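Local coordinates for protein acyl-coenzyme A oxidase 3 (Yarrowia lipolytica, PDB 5YS9) that oxidises acyl-CoA thioesters of various chain lengths to trans-2-enoyl-CoA with FAD, passing electrons to oxygen to give hydrogen peroxide in peroxisomal fatty acid beta-oxidation, at residues F160-L165 and S169-L174; D185-N190 and K227-Q232; T415-A420 and G456-L461. One frame throughout, in Å; residues are numbered along the deposited sequence.

Contact 1 of 3, residues F160-L165 and S169-L174. With FAD (flavin-adenine dinucleotide), chain C.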
loop_
_atom_site.group_PDB
_atom_site.type_symbol
_atom_site.label_atom_id
_atom_site.label_comp_id
_atom_site.label_asym_id
_atom_site.label_seq_id
_atom_site.Cartn_x
_atom_site.Cartn_y
_atom_site.Cartn_z
ATOM N N PHE A 160 -24.874 2.317 -13.332
ATOM C CA PHE A 160 -24.803 0.897 -13.568
ATOM C C PHE A 160 -24.975 0.203 -12.238
ATOM O O PHE A 160 -24.097 0.260 -11.397
ATOM C CB PHE A 160 -23.410 0.646 -14.142
ATOM C CG PHE A 160 -23.172 -0.734 -14.654
ATOM C CD1 PHE A 160 -23.478 -1.060 -15.949
ATOM C CD2 PHE A 160 -22.569 -1.680 -13.858
ATOM C CE1 PHE A 160 -23.229 -2.318 -16.433
ATOM C CE2 PHE A 160 -22.321 -2.941 -14.330
ATOM C CZ PHE A 160 -22.650 -3.259 -15.622
ATOM N N ALA A 161 -26.085 -0.492 -12.057
ATOM C CA ALA A 161 -26.378 -1.037 -10.754
ATOM C C ALA A 161 -26.402 -2.542 -10.776
ATOM O O ALA A 161 -27.413 -3.156 -11.032
ATOM C CB ALA A 161 -27.697 -0.488 -10.251
ATOM N N MET A 162 -25.265 -3.125 -10.460
ATOM C CA MET A 162 -25.136 -4.552 -10.437
ATOM C C MET A 162 -24.800 -4.993 -9.038
ATOM O O MET A 162 -25.480 -5.808 -8.452
ATOM C CB MET A 162 -24.041 -4.948 -11.402
ATOM C CG MET A 162 -23.646 -6.395 -11.386
ATOM S SD MET A 162 -22.156 -6.562 -12.352
ATOM C CE MET A 162 -22.854 -6.911 -13.941
ATOM N N THR A 163 -23.773 -4.391 -8.480
ATOM C CA THR A 163 -23.292 -4.788 -7.180
ATOM C C THR A 163 -24.318 -4.563 -6.086
ATOM O O THR A 163 -25.021 -3.571 -6.067
ATOM C CB THR A 163 -21.980 -4.082 -6.847
ATOM O OG1 THR A 163 -21.003 -4.472 -7.798
ATOM C CG2 THR A 163 -21.505 -4.477 -5.503
ATOM N N GLU A 164 -24.387 -5.521 -5.178
ATOM C CA GLU A 164 -25.282 -5.445 -4.045
ATOM C C GLU A 164 -24.438 -5.553 -2.819
ATOM O O GLU A 164 -23.301 -5.991 -2.854
ATOM C CB GLU A 164 -26.333 -6.579 -4.064
ATOM C CG GLU A 164 -27.494 -6.275 -4.988
ATOM C CD GLU A 164 -28.415 -7.463 -5.295
ATOM O OE1 GLU A 164 -28.253 -8.549 -4.646
ATOM O OE2 GLU A 164 -29.281 -7.302 -6.229
ATOM N N LEU A 165 -25.015 -5.171 -1.715
ATOM C CA LEU A 165 -24.308 -5.211 -0.469
ATOM C C LEU A 165 -23.823 -6.628 -0.193
ATOM O O LEU A 165 -22.722 -6.819 0.316
ATOM C CB LEU A 165 -25.246 -4.660 0.631
ATOM C CG LEU A 165 -24.734 -4.412 2.034
ATOM C CD1 LEU A 165 -23.654 -3.347 2.089
ATOM C CD2 LEU A 165 -25.906 -4.017 2.895
ATOM N N SER A 169 -18.523 -10.171 -6.494
ATOM C CA SER A 169 -17.884 -11.121 -7.399
ATOM C C SER A 169 -18.865 -12.120 -8.018
ATOM O O SER A 169 -18.775 -12.431 -9.206
ATOM C CB SER A 169 -16.762 -11.872 -6.677
ATOM O OG SER A 169 -15.622 -11.047 -6.510
ATOM N N ASN A 170 -19.797 -12.622 -7.211
ATOM C CA ASN A 170 -20.752 -13.596 -7.679
ATOM C C ASN A 170 -21.989 -12.941 -8.215
ATOM O O ASN A 170 -23.005 -12.894 -7.557
ATOM C CB ASN A 170 -21.104 -14.572 -6.572
ATOM C CG ASN A 170 -21.978 -15.701 -7.051
ATOM O OD1 ASN A 170 -22.074 -15.962 -8.235
ATOM N ND2 ASN A 170 -22.626 -16.367 -6.125
ATOM N N VAL A 171 -21.888 -12.452 -9.437
ATOM C CA VAL A 171 -22.971 -11.755 -10.091
ATOM C C VAL A 171 -24.176 -12.654 -10.286
ATOM O O VAL A 171 -25.300 -12.212 -10.161
ATOM C CB VAL A 171 -22.512 -11.140 -11.408
ATOM C CG1 VAL A 171 -23.684 -10.571 -12.176
ATOM C CG2 VAL A 171 -21.517 -10.047 -11.124
ATOM N N ALA A 172 -23.930 -13.915 -10.604
ATOM C CA ALA A 172 -25.010 -14.905 -10.730
ATOM C C ALA A 172 -25.869 -15.020 -9.477
ATOM O O ALA A 172 -27.029 -15.392 -9.577
ATOM C CB ALA A 172 -24.443 -16.263 -11.047
ATOM N N GLY A 173 -25.310 -14.715 -8.303
ATOM C CA GLY A 173 -26.082 -14.753 -7.047
ATOM C C GLY A 173 -26.849 -13.512 -6.613
ATOM O O GLY A 173 -27.258 -13.448 -5.458
ATOM N N LEU A 174 -27.053 -12.520 -7.492
ATOM C CA LEU A 174 -27.793 -11.300 -7.098
ATOM C C LEU A 174 -29.183 -11.659 -6.645
ATOM O O LEU A 174 -29.745 -12.644 -7.115
ATOM C CB LEU A 174 -27.849 -10.237 -8.206
ATOM C CG LEU A 174 -26.477 -9.617 -8.532
ATOM C CD1 LEU A 174 -26.501 -8.771 -9.808
ATOM C CD2 LEU A 174 -25.917 -8.793 -7.368
HETATM P PA FAD C . -16.673 -10.223 -2.912
HETATM O O1A FAD C . -17.654 -10.646 -1.887
HETATM O O2A FAD C . -16.784 -10.712 -4.305
HETATM O O5B FAD C . -15.265 -10.706 -2.381
HETATM C C5B FAD C . -14.787 -10.254 -1.125
HETATM C C4B FAD C . -13.469 -10.916 -0.777
HETATM O O4B FAD C . -13.646 -12.327 -0.722
HETATM C C3B FAD C . -12.439 -10.645 -1.840
HETATM O O3B FAD C . -11.180 -10.439 -1.234
HETATM C C2B FAD C . -12.349 -11.921 -2.617
HETATM O O2B FAD C . -11.003 -12.143 -2.992
HETATM C C1B FAD C . -12.813 -12.986 -1.658
HETATM N N9A FAD C . -13.526 -14.008 -2.447
HETATM C C8A FAD C . -14.710 -13.879 -3.058
HETATM N N7A FAD C . -15.032 -15.008 -3.711
HETATM C C5A FAD C . -14.043 -15.878 -3.523
HETATM C C6A FAD C . -13.747 -17.257 -3.936
HETATM N N6A FAD C . -14.602 -17.955 -4.702
HETATM N N1A FAD C . -12.589 -17.794 -3.523
HETATM C C2A FAD C . -11.727 -17.113 -2.762
HETATM N N3A FAD C . -11.931 -15.865 -2.354
HETATM C C4A FAD C . -13.048 -15.212 -2.694
HETATM N N1 FAD C . -20.296 -1.962 -8.916
HETATM C C2 FAD C . -21.194 -1.591 -9.840
HETATM O O2 FAD C . -21.972 -2.428 -10.289
HETATM N N3 FAD C . -21.288 -0.357 -10.310
HETATM C C4 FAD C . -20.494 0.604 -9.893
HETATM O O4 FAD C . -20.613 1.736 -10.341
HETATM C C4X FAD C . -19.485 0.291 -8.882
HETATM N N5 FAD C . -18.662 1.224 -8.420
HETATM C C5X FAD C . -17.759 0.913 -7.489
HETATM C C6 FAD C . -16.936 1.913 -7.035
HETATM C C7 FAD C . -15.997 1.646 -6.080
HETATM C C7M FAD C . -15.109 2.763 -5.619
HETATM C C8 FAD C . -15.871 0.276 -5.540
HETATM C C8M FAD C . -14.844 -0.043 -4.498
HETATM C C9 FAD C . -16.690 -0.735 -6.000
HETATM C C9A FAD C . -17.637 -0.465 -6.958
HETATM N N10 FAD C . -18.483 -1.469 -7.443
HETATM C C10 FAD C . -19.429 -1.093 -8.399
HETATM C "C1'" FAD C . -18.431 -2.838 -6.933
HETATM C "C2'" FAD C . -17.265 -3.692 -7.396
HETATM O "O2'" FAD C . -17.484 -4.030 -8.755
HETATM C "C3'" FAD C . -17.214 -4.948 -6.527
HETATM O "O3'" FAD C . -16.868 -4.515 -5.224
HETATM C "C4'" FAD C . -16.232 -6.056 -6.907
HETATM O "O4'" FAD C . -16.350 -6.454 -8.266
HETATM C "C5'" FAD C . -16.510 -7.306 -6.107
HETATM O "O5'" FAD C . -16.258 -7.066 -4.742
HETATM P P FAD C . -17.262 -7.524 -3.609
HETATM O O1P FAD C . -17.432 -6.370 -2.701
HETATM O O2P FAD C . -18.438 -8.162 -4.249
HETATM O O3P FAD C . -16.437 -8.640 -2.845
#
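Met162 and Glu164 close on Leu174 and Val171 in the FAD-binding loop that follows strand 158-161, where the chain leaves the flavin and turns back through a short 3-10 segment at Val171 and Ala172. Met162 supplies two points of contact. Its CG is anti to the backbone N (chi1 173°), and the chain, straight as far as SD and bent at its last torsion, crosses Val171 at about a right angle, with SD 3.7 Å from Val171 CG2. Nearer the backbone, Met162 CG lies 4.0 Å from Leu174 CD1. The fork of Leu174 also straddles the Met162 carbonyl, with CD2 3.2 Å from Met162 O. Glu164 passes obliquely over the same leucine, its CD 3.5 Å from Leu174 CD2. The carboxylate is thus flanked by hydrocarbon while its oxygens turn elsewhere: OE2 to the hydroxyl of Thr176 and the ammonium of Lys198, OE1 to the backbone N of Glu175.

This folded-back loop belongs to the middle beta domain of the acyl-CoA dehydrogenase family, and its first arm reads the pyrimidine edge of the flavin. FAD N3 donates to Phe160 O at 3.1 Å. FAD O2 accepts from Thr163 N at 3.2 Å, nearly straight at 164°, and more weakly from Met162 N. The hydroxyl of Thr163 donates to FAD N1, with OG1 2.8 Å away. Donors gathered at N1 and O2 would probably favour negative charge there when the flavin is reduced. Beyond the turn, Asn170 ND2 is hydrogen-bonded to Glu342 OE1 and Asn170 N to Gln333 OE1, both of the second subunit.

Contact 2 of 3, residues D185-N190 and K227-Q232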
loop_
_atom_site.group_PDB
_atom_site.type_symbol
_atom_site.label_atom_id
_atom_site.label_comp_id
_atom_site.label_asym_id
_atom_site.label_seq_id
_atom_site.Cartn_x
_atom_site.Cartn_y
_atom_site.Cartn_z
ATOM N N ASP A 185 -48.374 -5.789 -18.360
ATOM C CA ASP A 185 -47.193 -5.835 -19.204
ATOM C C ASP A 185 -45.995 -5.095 -18.598
ATOM O O ASP A 185 -45.333 -4.313 -19.258
ATOM C CB ASP A 185 -47.508 -5.302 -20.590
ATOM C CG ASP A 185 -46.545 -5.793 -21.619
ATOM O OD1 ASP A 185 -45.975 -6.871 -21.425
ATOM O OD2 ASP A 185 -46.347 -5.103 -22.618
ATOM N N GLU A 186 -45.754 -5.346 -17.322
ATOM C CA GLU A 186 -44.737 -4.673 -16.536
ATOM C C GLU A 186 -43.787 -5.647 -15.826
ATOM O O GLU A 186 -44.086 -6.829 -15.653
ATOM C CB GLU A 186 -45.439 -3.789 -15.505
ATOM C CG GLU A 186 -46.131 -2.552 -16.100
ATOM C CD GLU A 186 -46.713 -1.633 -15.023
ATOM O OE1 GLU A 186 -47.321 -2.132 -14.051
ATOM O OE2 GLU A 186 -46.554 -0.403 -15.140
ATOM N N PHE A 187 -42.619 -5.138 -15.447
ATOM C CA PHE A 187 -41.797 -5.778 -14.419
ATOM C C PHE A 187 -41.945 -5.037 -13.091
ATOM O O PHE A 187 -42.033 -3.821 -13.070
ATOM C CB PHE A 187 -40.324 -5.843 -14.814
ATOM C CG PHE A 187 -40.053 -6.762 -15.955
ATOM C CD1 PHE A 187 -40.123 -8.130 -15.778
ATOM C CD2 PHE A 187 -39.733 -6.252 -17.212
ATOM C CE1 PHE A 187 -39.862 -8.979 -16.831
ATOM C CE2 PHE A 187 -39.491 -7.096 -18.277
ATOM C CZ PHE A 187 -39.548 -8.467 -18.086
ATOM N N ILE A 188 -41.983 -5.807 -12.005
ATOM C CA ILE A 188 -41.842 -5.304 -10.664
ATOM C C ILE A 188 -40.393 -5.549 -10.221
ATOM O O ILE A 188 -39.994 -6.700 -10.017
ATOM C CB ILE A 188 -42.791 -6.017 -9.696
ATOM C CG1 ILE A 188 -44.253 -5.850 -10.166
ATOM C CG2 ILE A 188 -42.621 -5.464 -8.276
ATOM C CD1 ILE A 188 -45.275 -6.501 -9.220
ATOM N N ILE A 189 -39.639 -4.458 -10.039
ATOM C CA ILE A 189 -38.284 -4.504 -9.501
ATOM C C ILE A 189 -38.310 -4.384 -7.971
ATOM O O ILE A 189 -38.847 -3.400 -7.431
ATOM C CB ILE A 189 -37.395 -3.388 -10.050
ATOM C CG1 ILE A 189 -37.493 -3.291 -11.605
ATOM C CG2 ILE A 189 -35.961 -3.614 -9.578
ATOM C CD1 ILE A 189 -37.328 -4.612 -12.347
ATOM N N ASN A 190 -37.751 -5.392 -7.283
ATOM C CA ASN A 190 -37.831 -5.454 -5.839
ATOM C C ASN A 190 -36.528 -5.901 -5.191
ATOM O O ASN A 190 -35.887 -6.875 -5.616
ATOM C CB ASN A 190 -39.007 -6.326 -5.346
ATOM C CG ASN A 190 -39.340 -6.086 -3.878
ATOM O OD1 ASN A 190 -39.816 -4.988 -3.481
ATOM N ND2 ASN A 190 -39.035 -7.082 -3.043
ATOM N N LYS A 227 -30.659 -10.456 -15.482
ATOM C CA LYS A 227 -30.669 -9.673 -16.725
ATOM C C LYS A 227 -30.669 -8.228 -16.339
ATOM O O LYS A 227 -30.624 -7.900 -15.165
ATOM C CB LYS A 227 -31.939 -9.952 -17.561
ATOM C CG LYS A 227 -32.336 -11.414 -17.729
ATOM C CD LYS A 227 -31.279 -12.215 -18.467
ATOM C CE LYS A 227 -31.530 -13.694 -18.236
ATOM N NZ LYS A 227 -30.488 -14.540 -18.863
ATOM N N ILE A 228 -30.829 -7.374 -17.334
ATOM C CA ILE A 228 -30.583 -5.961 -17.217
ATOM C C ILE A 228 -31.852 -5.221 -17.601
ATOM O O ILE A 228 -32.393 -5.456 -18.697
ATOM C CB ILE A 228 -29.417 -5.501 -18.146
ATOM C CG1 ILE A 228 -28.226 -6.446 -18.054
ATOM C CG2 ILE A 228 -28.969 -4.114 -17.760
ATOM C CD1 ILE A 228 -27.013 -6.039 -18.896
ATOM N N PHE A 229 -32.276 -4.294 -16.722
ATOM C CA PHE A 229 -33.525 -3.497 -16.894
ATOM C C PHE A 229 -33.215 -2.013 -16.684
ATOM O O PHE A 229 -32.462 -1.647 -15.749
ATOM C CB PHE A 229 -34.618 -3.941 -15.877
ATOM C CG PHE A 229 -34.884 -5.422 -15.884
ATOM C CD1 PHE A 229 -34.018 -6.303 -15.238
ATOM C CD2 PHE A 229 -35.989 -5.953 -16.558
ATOM C CE1 PHE A 229 -34.228 -7.674 -15.266
ATOM C CE2 PHE A 229 -36.223 -7.333 -16.575
ATOM C CZ PHE A 229 -35.335 -8.193 -15.933
ATOM N N VAL A 230 -33.803 -1.145 -17.512
ATOM C CA VAL A 230 -33.644 0.297 -17.309
ATOM C C VAL A 230 -34.709 0.717 -16.316
ATOM O O VAL A 230 -35.895 0.495 -16.550
ATOM C CB VAL A 230 -33.772 1.151 -18.602
ATOM C CG1 VAL A 230 -33.370 2.588 -18.309
ATOM C CG2 VAL A 230 -32.886 0.612 -19.702
ATOM N N VAL A 231 -34.284 1.333 -15.220
ATOM C CA VAL A 231 -35.219 1.843 -14.228
ATOM C C VAL A 231 -34.932 3.286 -14.026
ATOM O O VAL A 231 -33.816 3.675 -13.680
ATOM C CB VAL A 231 -35.053 1.152 -12.851
ATOM C CG1 VAL A 231 -36.105 1.687 -11.863
ATOM C CG2 VAL A 231 -35.081 -0.367 -12.990
ATOM N N GLN A 232 -35.947 4.095 -14.151
ATOM C CA GLN A 232 -35.780 5.509 -13.902
ATOM C C GLN A 232 -35.709 5.747 -12.394
ATOM O O GLN A 232 -36.609 5.330 -11.664
ATOM C CB GLN A 232 -36.944 6.271 -14.523
ATOM C CG GLN A 232 -36.688 7.758 -14.604
ATOM C CD GLN A 232 -37.784 8.503 -15.311
ATOM O OE1 GLN A 232 -38.550 7.939 -16.136
ATOM N NE2 GLN A 232 -37.881 9.776 -14.990
#
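Strands 186-190 and 227-232 cross almost perpendicularly, their axes 9.9 Å apart at closest and inclined at -85°, so the contact is made by side chains reaching across the gap. Phe187, Ile189, Phe229 and Val231 all direct their CB atoms into it. The two phenylalanines form an edge-to-face (T-shaped) pair with ring centroids 4.9 Å apart and planes at 71°. Phe229 supplies the edge: its CE2 stands 3.6 Å above the plane of the Phe187 ring, over the ring centre, which is why all six ring carbons of Phe187 lie at similar distances from that one atom. In both residues CG is anti to the carbonyl carbon (chi1 -68° in Phe187), which carries each ring across the gap toward the other strand.

Beside the rings, Ile189 and Val231 lie alongside each other, pointing opposite ways, with Ile189 CG1 4.0 Å from Val231 CG2. The CD1 end of Ile189 leans obliquely on Phe229, 4.4 Å from its CG. Met276 touches both aromatic rings, while Ile271 of strand 262-272 packs on the same two residues. An alanine at Phe187 would remove the face on which Phe229 rests and is likely to leave that ring's edge free to turn in the gap opened between the strands.

Neither strand pairs with the other: 186-190 runs beside 177-181 and 262-272, whereas 222-232 runs beside 210-219. Such near-orthogonal packing of strands round a buried apolar core is characteristic of the middle beta domain of acyl-CoA oxidases and dehydrogenases.

Contact 3 of 3, residues T415-A420 and G456-L461. With FAD (flavin-adenine dinucleotide), chain C.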
loop_
_atom_site.group_PDB
_atom_site.type_symbol
_atom_site.label_atom_id
_atom_site.label_comp_id
_atom_site.label_asym_id
_atom_site.label_seq_id
_atom_site.Cartn_x
_atom_site.Cartn_y
_atom_site.Cartn_z
ATOM N N THR A 415 -0.922 -6.541 -13.208
ATOM C CA THR A 415 -0.530 -5.212 -13.589
ATOM C C THR A 415 -1.225 -4.193 -12.675
ATOM O O THR A 415 -0.675 -3.151 -12.363
ATOM C CB THR A 415 -0.735 -4.876 -15.113
ATOM O OG1 THR A 415 -2.122 -4.936 -15.503
ATOM C CG2 THR A 415 0.089 -5.773 -15.986
ATOM N N THR A 416 -2.436 -4.479 -12.225
ATOM C CA THR A 416 -3.046 -3.569 -11.265
ATOM C C THR A 416 -2.329 -3.622 -9.922
ATOM O O THR A 416 -1.954 -2.564 -9.410
ATOM C CB THR A 416 -4.572 -3.695 -11.165
ATOM O OG1 THR A 416 -4.975 -5.017 -10.800
ATOM C CG2 THR A 416 -5.161 -3.310 -12.488
ATOM N N TRP A 417 -2.096 -4.817 -9.378
ATOM C CA TRP A 417 -1.296 -4.939 -8.156
ATOM C C TRP A 417 0.113 -4.327 -8.279
ATOM O O TRP A 417 0.593 -3.662 -7.355
ATOM C CB TRP A 417 -1.130 -6.392 -7.721
ATOM C CG TRP A 417 -2.219 -6.985 -6.913
ATOM C CD1 TRP A 417 -3.002 -6.373 -5.934
ATOM C CD2 TRP A 417 -2.639 -8.328 -6.968
ATOM N NE1 TRP A 417 -3.883 -7.275 -5.405
ATOM C CE2 TRP A 417 -3.668 -8.492 -6.000
ATOM C CE3 TRP A 417 -2.246 -9.432 -7.737
ATOM C CZ2 TRP A 417 -4.304 -9.718 -5.790
ATOM C CZ3 TRP A 417 -2.887 -10.661 -7.512
ATOM C CH2 TRP A 417 -3.903 -10.780 -6.554
ATOM N N THR A 418 0.765 -4.569 -9.404
ATOM C CA THR A 418 2.076 -4.042 -9.631
ATOM C C THR A 418 2.078 -2.505 -9.648
ATOM O O THR A 418 2.955 -1.909 -9.032
ATOM C CB THR A 418 2.700 -4.625 -10.908
ATOM O OG1 THR A 418 2.973 -6.013 -10.684
ATOM C CG2 THR A 418 4.032 -3.944 -11.205
ATOM N N CYS A 419 1.088 -1.885 -10.306
ATOM C CA CYS A 419 0.966 -0.450 -10.308
ATOM C C CYS A 419 0.860 0.087 -8.864
ATOM O O CYS A 419 1.500 1.078 -8.523
ATOM C CB CYS A 419 -0.209 0.049 -11.205
ATOM S SG CYS A 419 -0.461 1.868 -11.170
ATOM N N ALA A 420 0.062 -0.583 -8.037
ATOM C CA ALA A 420 -0.042 -0.243 -6.624
ATOM C C ALA A 420 1.310 -0.326 -5.963
ATOM O O ALA A 420 1.699 0.579 -5.257
ATOM C CB ALA A 420 -1.076 -1.119 -5.904
ATOM N N GLY A 456 -13.625 -7.172 -11.451
ATOM C CA GLY A 456 -13.162 -8.496 -11.133
ATOM C C GLY A 456 -12.147 -8.445 -10.031
ATOM O O GLY A 456 -11.097 -7.883 -10.206
ATOM N N ASP A 457 -12.447 -9.067 -8.905
ATOM C CA ASP A 457 -11.517 -9.078 -7.801
ATOM C C ASP A 457 -10.267 -9.785 -8.252
ATOM O O ASP A 457 -10.331 -10.832 -8.848
ATOM C CB ASP A 457 -12.128 -9.809 -6.613
ATOM C CG ASP A 457 -11.169 -9.977 -5.483
ATOM O OD1 ASP A 457 -11.017 -9.049 -4.692
ATOM O OD2 ASP A 457 -10.571 -11.040 -5.374
ATOM N N ASN A 458 -9.120 -9.214 -7.942
ATOM C CA ASN A 458 -7.869 -9.756 -8.451
ATOM C C ASN A 458 -7.631 -11.224 -8.060
ATOM O O ASN A 458 -7.186 -12.031 -8.910
ATOM C CB ASN A 458 -6.697 -8.893 -7.999
ATOM C CG ASN A 458 -6.513 -7.690 -8.872
ATOM O OD1 ASN A 458 -7.411 -7.326 -9.658
ATOM N ND2 ASN A 458 -5.317 -7.092 -8.796
ATOM N N ASN A 459 -7.942 -11.550 -6.803
ATOM C CA ASN A 459 -7.735 -12.883 -6.269
ATOM C C ASN A 459 -8.706 -13.849 -6.912
ATOM O O ASN A 459 -8.317 -14.976 -7.246
ATOM C CB ASN A 459 -7.844 -12.923 -4.719
ATOM C CG ASN A 459 -6.606 -12.348 -4.043
ATOM O OD1 ASN A 459 -5.561 -12.988 -4.035
ATOM N ND2 ASN A 459 -6.699 -11.124 -3.531
ATOM N N VAL A 460 -9.946 -13.402 -7.121
ATOM C CA VAL A 460 -10.930 -14.238 -7.780
ATOM C C VAL A 460 -10.557 -14.456 -9.244
ATOM O O VAL A 460 -10.713 -15.561 -9.730
ATOM C CB VAL A 460 -12.370 -13.690 -7.636
ATOM C CG1 VAL A 460 -13.339 -14.420 -8.567
ATOM C CG2 VAL A 460 -12.838 -13.853 -6.185
ATOM N N LEU A 461 -10.072 -13.435 -9.939
ATOM C CA LEU A 461 -9.598 -13.634 -11.326
ATOM C C LEU A 461 -8.420 -14.621 -11.402
ATOM O O LEU A 461 -8.406 -15.486 -12.274
ATOM C CB LEU A 461 -9.196 -12.320 -11.989
ATOM C CG LEU A 461 -10.301 -11.294 -12.209
ATOM C CD1 LEU A 461 -9.712 -9.971 -12.698
ATOM C CD2 LEU A 461 -11.346 -11.789 -13.199
HETATM P PA FAD C . -16.673 -10.223 -2.912
HETATM O O1A FAD C . -17.654 -10.646 -1.887
HETATM O O2A FAD C . -16.784 -10.712 -4.305
HETATM O O5B FAD C . -15.265 -10.706 -2.381
HETATM C C5B FAD C . -14.787 -10.254 -1.125
HETATM C C4B FAD C . -13.469 -10.916 -0.777
HETATM O O4B FAD C . -13.646 -12.327 -0.722
HETATM C C3B FAD C . -12.439 -10.645 -1.840
HETATM O O3B FAD C . -11.180 -10.439 -1.234
HETATM C C2B FAD C . -12.349 -11.921 -2.617
HETATM O O2B FAD C . -11.003 -12.143 -2.992
HETATM C C1B FAD C . -12.813 -12.986 -1.658
HETATM N N9A FAD C . -13.526 -14.008 -2.447
HETATM C C8A FAD C . -14.710 -13.879 -3.058
HETATM N N7A FAD C . -15.032 -15.008 -3.711
HETATM C C5A FAD C . -14.043 -15.878 -3.523
HETATM C C6A FAD C . -13.747 -17.257 -3.936
HETATM N N6A FAD C . -14.602 -17.955 -4.702
HETATM N N1A FAD C . -12.589 -17.794 -3.523
HETATM C C2A FAD C . -11.727 -17.113 -2.762
HETATM N N3A FAD C . -11.931 -15.865 -2.354
HETATM C C4A FAD C . -13.048 -15.212 -2.694
HETATM N N1 FAD C . -20.296 -1.962 -8.916
HETATM C C2 FAD C . -21.194 -1.591 -9.840
HETATM O O2 FAD C . -21.972 -2.428 -10.289
HETATM N N3 FAD C . -21.288 -0.357 -10.310
HETATM C C4 FAD C . -20.494 0.604 -9.893
HETATM O O4 FAD C . -20.613 1.736 -10.341
HETATM C C4X FAD C . -19.485 0.291 -8.882
HETATM N N5 FAD C . -18.662 1.224 -8.420
HETATM C C5X FAD C . -17.759 0.913 -7.489
HETATM C C6 FAD C . -16.936 1.913 -7.035
HETATM C C7 FAD C . -15.997 1.646 -6.080
HETATM C C7M FAD C . -15.109 2.763 -5.619
HETATM C C8 FAD C . -15.871 0.276 -5.540
HETATM C C8M FAD C . -14.844 -0.043 -4.498
HETATM C C9 FAD C . -16.690 -0.735 -6.000
HETATM C C9A FAD C . -17.637 -0.465 -6.958
HETATM N N10 FAD C . -18.483 -1.469 -7.443
HETATM C C10 FAD C . -19.429 -1.093 -8.399
HETATM C "C1'" FAD C . -18.431 -2.838 -6.933
HETATM C "C2'" FAD C . -17.265 -3.692 -7.396
HETATM O "O2'" FAD C . -17.484 -4.030 -8.755
HETATM C "C3'" FAD C . -17.214 -4.948 -6.527
HETATM O "O3'" FAD C . -16.868 -4.515 -5.224
HETATM C "C4'" FAD C . -16.232 -6.056 -6.907
HETATM O "O4'" FAD C . -16.350 -6.454 -8.266
HETATM C "C5'" FAD C . -16.510 -7.306 -6.107
HETATM O "O5'" FAD C . -16.258 -7.066 -4.742
HETATM P P FAD C . -17.262 -7.524 -3.609
HETATM O O1P FAD C . -17.432 -6.370 -2.701
HETATM O O2P FAD C . -18.438 -8.162 -4.249
HETATM O O3P FAD C . -16.437 -8.640 -2.845
#
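Trp417 presents one face of its indole to Asn458 and the rim of its six-membered ring to Asn459. Asn458 lies across that face, pointing the other way from the indole, its amide plane nearly upright on the ring at 84°. Its ND2 sits 3.4 Å above the indole plane, over the centre. Next to it, Asn458 CB makes a CH-pi contact, 3.7 Å from the centroid of the six-membered ring of Trp417 and 25° off the normal. The torsion of Asn458 (chi1 -82°, CG anti to the carbonyl carbon) brings the amide over the ring, with ND2 2.9 Å from Thr416 OG1. The hydroxyl of Thr416 is hydrogen-bonded to Lys412 O, and OD1 of Asn458 accepts from the Lys412 ammonium. Asn459 arrives from the side, at about a right angle, with ND2 3.6 Å from Trp417 CZ2. Close by on the same indole, NE1 donates to Gln428 OE1 of the second subunit.

These residues join helix 391-428 to the start of helix 458-477, in the C-alpha1 helical domain of acyl-CoA oxidases. Asp457 is the N-cap of the second helix. Its OD2 takes Val460 N at 3.0 Å through the anti lone pair and, more weakly, Asn459 N. The same oxygen accepts a hydrogen bond from the adenosine ribose hydroxyl, FAD O2B, at 2.7 Å, so one atom caps the helix and holds the cofactor. Near the adenine, Val460 CG2 lies 3.5 Å from FAD N7A. Gly456, just before the cap, has backbone angles that call for glycine, because a CB would press on the carbonyl oxygen before it.

The three contacts follow one another along the chain. Contacts 1 and 2 share the middle beta domain and reach the same curled sheet, with centres 16 Å apart; their nearest atoms, about 6 Å apart, do not touch. Contact 3 lies in the C-alpha1 domain, its centre 19 Å from that of contact 1 and 33 Å from that of contact 2. Contacts 1 and 3 do meet, where Ser169 OG packs 3.7 Å from Asp457 CB, and one FAD spans them: flavin at 160-165, adenosine at 456-461. Both also touch the second subunit. The cofactor therefore lies across a domain boundary and a subunit interface, whereas contact 2 belongs to the beta-domain core, with the side chain of Val231 about 14 Å from FAD.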